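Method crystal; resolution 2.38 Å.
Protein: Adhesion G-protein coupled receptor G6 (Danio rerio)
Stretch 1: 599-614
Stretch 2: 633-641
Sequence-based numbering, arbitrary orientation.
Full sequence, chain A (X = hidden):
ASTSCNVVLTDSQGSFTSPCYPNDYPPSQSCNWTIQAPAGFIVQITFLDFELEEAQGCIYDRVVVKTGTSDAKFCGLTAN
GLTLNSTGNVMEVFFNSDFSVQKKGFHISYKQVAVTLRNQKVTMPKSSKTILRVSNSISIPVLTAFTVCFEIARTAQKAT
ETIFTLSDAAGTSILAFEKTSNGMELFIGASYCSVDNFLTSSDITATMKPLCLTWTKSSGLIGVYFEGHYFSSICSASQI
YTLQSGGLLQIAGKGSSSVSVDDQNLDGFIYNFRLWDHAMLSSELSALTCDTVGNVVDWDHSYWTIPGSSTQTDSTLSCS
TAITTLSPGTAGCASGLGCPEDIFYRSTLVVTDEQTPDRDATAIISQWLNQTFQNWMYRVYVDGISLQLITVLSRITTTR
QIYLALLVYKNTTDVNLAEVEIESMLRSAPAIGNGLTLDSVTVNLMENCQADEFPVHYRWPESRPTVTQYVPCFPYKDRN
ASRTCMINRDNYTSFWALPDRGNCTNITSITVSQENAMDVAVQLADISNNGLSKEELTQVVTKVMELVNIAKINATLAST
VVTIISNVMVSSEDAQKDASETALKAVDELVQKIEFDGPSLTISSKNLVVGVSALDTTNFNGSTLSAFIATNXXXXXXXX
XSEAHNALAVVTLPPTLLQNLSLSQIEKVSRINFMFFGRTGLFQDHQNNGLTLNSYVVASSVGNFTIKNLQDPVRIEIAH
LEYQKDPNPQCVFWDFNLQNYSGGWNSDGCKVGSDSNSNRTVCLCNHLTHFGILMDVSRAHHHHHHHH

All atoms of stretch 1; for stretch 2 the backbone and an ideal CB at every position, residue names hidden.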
# COMPACT_ATOMS: atom_id res chain seq x y z
N PRO A 599 22.31 -37.24 21.88
CA PRO A 599 21.78 -38.60 21.83
C PRO A 599 20.60 -38.76 20.89
O PRO A 599 20.33 -39.90 20.45
CB PRO A 599 21.38 -38.88 23.28
CG PRO A 599 21.07 -37.55 23.84
CD PRO A 599 21.95 -36.55 23.14
N SER A 600 19.88 -37.68 20.56
CA SER A 600 18.80 -37.72 19.58
C SER A 600 18.58 -36.33 18.99
O SER A 600 18.97 -35.31 19.58
CB SER A 600 17.49 -38.23 20.19
OG SER A 600 16.91 -37.26 21.01
N LEU A 601 17.94 -36.29 17.81
CA LEU A 601 17.59 -35.05 17.14
C LEU A 601 16.20 -35.18 16.54
O LEU A 601 15.92 -36.15 15.83
CB LEU A 601 18.60 -34.69 16.04
CG LEU A 601 18.21 -33.49 15.16
CD1 LEU A 601 18.08 -32.21 15.98
CD2 LEU A 601 19.13 -33.25 14.00
N THR A 602 15.34 -34.21 16.79
CA THR A 602 13.98 -34.22 16.27
C THR A 602 13.76 -32.99 15.40
O THR A 602 14.16 -31.88 15.77
CB THR A 602 13.00 -34.26 17.43
OG1 THR A 602 13.41 -35.25 18.38
CG2 THR A 602 11.66 -34.60 16.95
N ILE A 603 13.17 -33.18 14.22
CA ILE A 603 12.85 -32.07 13.32
C ILE A 603 11.35 -32.04 13.09
O ILE A 603 10.79 -32.96 12.49
CB ILE A 603 13.59 -32.17 11.98
CG1 ILE A 603 15.08 -32.04 12.19
CG2 ILE A 603 13.15 -31.04 11.12
CD1 ILE A 603 15.74 -33.27 11.89
N SER A 604 10.70 -30.98 13.56
CA SER A 604 9.25 -30.91 13.53
C SER A 604 8.75 -29.93 12.48
O SER A 604 9.46 -29.02 12.04
CB SER A 604 8.69 -30.50 14.89
OG SER A 604 7.31 -30.82 15.00
N SER A 605 7.50 -30.14 12.09
CA SER A 605 6.75 -29.22 11.24
C SER A 605 5.28 -29.43 11.55
O SER A 605 4.93 -30.19 12.47
CB SER A 605 7.06 -29.49 9.77
OG SER A 605 6.64 -30.80 9.46
N LYS A 606 4.40 -28.79 10.77
CA LYS A 606 2.97 -28.87 11.03
C LYS A 606 2.42 -30.27 10.74
O LYS A 606 1.72 -30.83 11.58
CB LYS A 606 2.22 -27.79 10.24
CG LYS A 606 0.75 -27.59 10.66
CD LYS A 606 -0.14 -27.25 9.43
CE LYS A 606 -1.63 -27.59 9.64
NZ LYS A 606 -2.02 -28.93 9.08
N ASN A 607 2.78 -30.88 9.60
CA ASN A 607 2.26 -32.20 9.26
C ASN A 607 3.30 -33.32 9.25
O ASN A 607 2.99 -34.43 8.79
CB ASN A 607 1.57 -32.18 7.90
CG ASN A 607 0.51 -31.13 7.80
OD1 ASN A 607 -0.50 -31.18 8.50
ND2 ASN A 607 0.72 -30.18 6.89
N LEU A 608 4.53 -33.08 9.72
CA LEU A 608 5.62 -34.03 9.58
C LEU A 608 6.65 -33.80 10.68
O LEU A 608 7.21 -32.71 10.78
CB LEU A 608 6.31 -33.88 8.22
CG LEU A 608 7.49 -34.84 8.01
CD1 LEU A 608 7.02 -36.27 7.93
CD2 LEU A 608 8.30 -34.48 6.79
N VAL A 609 6.91 -34.84 11.47
CA VAL A 609 8.02 -34.81 12.41
C VAL A 609 8.91 -36.01 12.13
O VAL A 609 8.40 -37.12 11.89
CB VAL A 609 7.53 -34.76 13.87
CG1 VAL A 609 6.48 -35.83 14.18
CG2 VAL A 609 8.67 -34.82 14.82
N VAL A 610 10.22 -35.78 12.01
CA VAL A 610 11.17 -36.87 11.80
C VAL A 610 12.20 -36.80 12.91
O VAL A 610 12.50 -35.73 13.45
CB VAL A 610 11.85 -36.88 10.40
CG1 VAL A 610 10.82 -36.85 9.26
CG2 VAL A 610 12.90 -35.78 10.22
N GLY A 611 12.70 -37.96 13.29
CA GLY A 611 13.62 -38.03 14.42
C GLY A 611 14.64 -39.11 14.19
O GLY A 611 14.38 -40.13 13.55
N VAL A 612 15.84 -38.86 14.70
CA VAL A 612 16.90 -39.86 14.73
C VAL A 612 17.35 -39.94 16.17
O VAL A 612 17.27 -38.95 16.91
CB VAL A 612 18.08 -39.49 13.81
CG1 VAL A 612 17.74 -39.84 12.39
CG2 VAL A 612 18.36 -38.01 13.90
N SER A 613 17.76 -41.14 16.58
CA SER A 613 18.40 -41.35 17.88
C SER A 613 19.43 -42.46 17.73
O SER A 613 19.28 -43.35 16.88
CB SER A 613 17.40 -41.73 18.97
OG SER A 613 16.99 -43.07 18.84
N ALA A 614 20.46 -42.41 18.57
CA ALA A 614 21.58 -43.32 18.44
C ALA A 614 21.26 -44.68 19.06
O ALA A 614 20.62 -44.77 20.12
CB ALA A 614 22.82 -42.71 19.10
N UNK A 633 0.28 -27.25 21.88
CA UNK A 633 1.24 -27.28 20.79
C UNK A 633 0.45 -27.71 19.56
O UNK A 633 -0.50 -28.49 19.68
CB UNK A 633 2.42 -28.22 21.08
N UNK A 634 0.77 -27.15 18.40
CA UNK A 634 0.09 -27.54 17.19
C UNK A 634 0.86 -28.59 16.38
O UNK A 634 0.26 -29.23 15.50
CB UNK A 634 -0.16 -26.30 16.33
N UNK A 635 2.16 -28.83 16.70
CA UNK A 635 3.03 -29.70 15.94
C UNK A 635 3.31 -30.99 16.71
O UNK A 635 3.42 -30.96 17.94
CB UNK A 635 4.34 -28.98 15.60
N UNK A 636 3.40 -32.12 16.02
CA UNK A 636 3.66 -33.38 16.73
C UNK A 636 5.13 -33.54 17.09
O UNK A 636 6.03 -33.05 16.39
CB UNK A 636 3.21 -34.57 15.88
N UNK A 637 5.36 -34.22 18.21
CA UNK A 637 6.68 -34.43 18.79
C UNK A 637 6.98 -35.93 18.86
O UNK A 637 6.12 -36.77 18.61
CB UNK A 637 6.77 -33.79 20.18
N UNK A 638 8.22 -36.28 19.21
CA UNK A 638 8.65 -37.67 19.28
C UNK A 638 9.14 -37.97 20.69
O UNK A 638 10.07 -37.31 21.18
CB UNK A 638 9.74 -37.96 18.25
N UNK A 639 8.52 -38.95 21.34
CA UNK A 639 9.03 -39.57 22.55
C UNK A 639 9.90 -40.76 22.15
O UNK A 639 9.40 -41.70 21.51
CB UNK A 639 7.89 -40.00 23.47
N UNK A 640 11.17 -40.75 22.54
CA UNK A 640 12.09 -41.80 22.14
C UNK A 640 12.20 -42.95 23.13
O UNK A 640 12.76 -43.99 22.79
CB UNK A 640 13.48 -41.20 21.92
N UNK A 641 11.71 -42.78 24.35
CA UNK A 641 11.93 -43.75 25.42
C UNK A 641 10.68 -44.49 25.83
O UNK A 641 10.71 -45.70 26.00
CB UNK A 641 12.52 -43.05 26.64

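Stretch 1 is a hairpin: strand 608-614 pairs with the strand that begins at Ser 600. Stretch 2 lies across one face of it, where Ser 600, Thr 602, Val 609 and Ser 613 point their CA-to-CB bonds.

Position 633 has no atom of stretch 1 within 5.5 Å of its ideal CB. Almost any residue would suit. It is Thr 633, and it makes no contact.

Position 634 points sideways, again into open space, so small or polar residues fit easily. Thr 634 only grazes the hairpin.

Position 635 points toward the turn. Its ideal CB is 3.4 Å from Ser 605 O and 3.5 Å from Ser 604 OG. A small or slim polar side chain seems likeliest; a donor could use the carbonyl. The residue is Asp 635. Its carboxylate meets no donor there: OD1 lies 3.3 Å from Lys 606 CA.

Position 636 has backbone angles that proline tolerates. Its CB points sideways, 3.9 Å from Val 609 CG1, and its backbone O accepts a hydrogen bond from Ser 604 OG (2.9 Å). Proline, valine or alanine would suit. It is Pro 636, whose CG packs on Val 609 CG1 at 3.8 Å.

Position 637 points away, and many polar residues would serve. It is Gln 637, whose side chain stays out of contact.

Position 638 points toward the hairpin. Thr 602 CG2 is 4.1 Å from its ideal CB, and Gly 611 leaves space beyond. A medium aliphatic such as isoleucine, leucine or methionine fits. Ile 638 reaches in with CD1, 3.7 Å from Val 609 CG2 and 3.5 Å from Gly 611 N. An ideal CB on Gly 611 would sit 2.7 Å from that CD1.

Position 639 points away, so polar residues are natural. Asp 639 OD1 accepts a hydrogen bond from the backbone N of 641 (3.3 Å).

Position 640 faces a broad gap between Ser 600 and Ser 613, floored by Gly 611. A large apolar side chain suits it, best a flat ring; leucine or methionine would fill part of the gap. The floor is too near for a group beyond the ring tip. It is Phe 640. Ser 600 CB makes a CH-pi contact over one ring face, 4.0 Å from the centroid. Thr 602 OG1 lies at the edge, 3.3 Å from CE1, as does Gly 611 CA, 4.0 Å from CZ.

Position 641 points sideways into open space, so most polar residues would do. It is Asp 641, which makes no contact.

Stretch 2 633-641: TTDPQIDFD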
# COMPACT_ATOMS: atom_id res chain seq x y z
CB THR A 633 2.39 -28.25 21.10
OG1 THR A 633 2.97 -27.91 22.37
CG2 THR A 633 3.52 -28.21 20.03
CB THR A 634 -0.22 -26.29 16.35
OG1 THR A 634 -1.21 -26.59 15.35
CG2 THR A 634 1.02 -25.67 15.71
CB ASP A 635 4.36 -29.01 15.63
CG ASP A 635 4.20 -27.91 14.59
OD1 ASP A 635 3.06 -27.66 14.14
OD2 ASP A 635 5.20 -27.28 14.20
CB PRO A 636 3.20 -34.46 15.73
CG PRO A 636 3.27 -33.80 14.40
CD PRO A 636 3.02 -32.35 14.61
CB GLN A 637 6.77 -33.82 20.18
CG GLN A 637 8.09 -33.17 20.57
CD GLN A 637 7.98 -32.47 21.91
OE1 GLN A 637 6.89 -32.03 22.30
NE2 GLN A 637 9.10 -32.38 22.64
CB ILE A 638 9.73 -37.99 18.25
CG1 ILE A 638 9.13 -37.96 16.85
CG2 ILE A 638 10.32 -39.39 18.48
CD1 ILE A 638 10.18 -38.10 15.78
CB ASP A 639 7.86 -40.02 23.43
CG ASP A 639 8.23 -40.23 24.89
OD1 ASP A 639 9.34 -40.72 25.21
OD2 ASP A 639 7.36 -39.92 25.74
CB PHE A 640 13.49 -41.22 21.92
CG PHE A 640 13.65 -40.45 20.64
CD1 PHE A 640 13.58 -39.06 20.64
CD2 PHE A 640 13.88 -41.11 19.43
CE1 PHE A 640 13.73 -38.35 19.48
CE2 PHE A 640 14.04 -40.40 18.25
CZ PHE A 640 13.96 -39.02 18.28
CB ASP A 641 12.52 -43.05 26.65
CG ASP A 641 13.87 -42.40 26.37
OD1 ASP A 641 14.45 -42.63 25.28
OD2 ASP A 641 14.35 -41.64 27.25
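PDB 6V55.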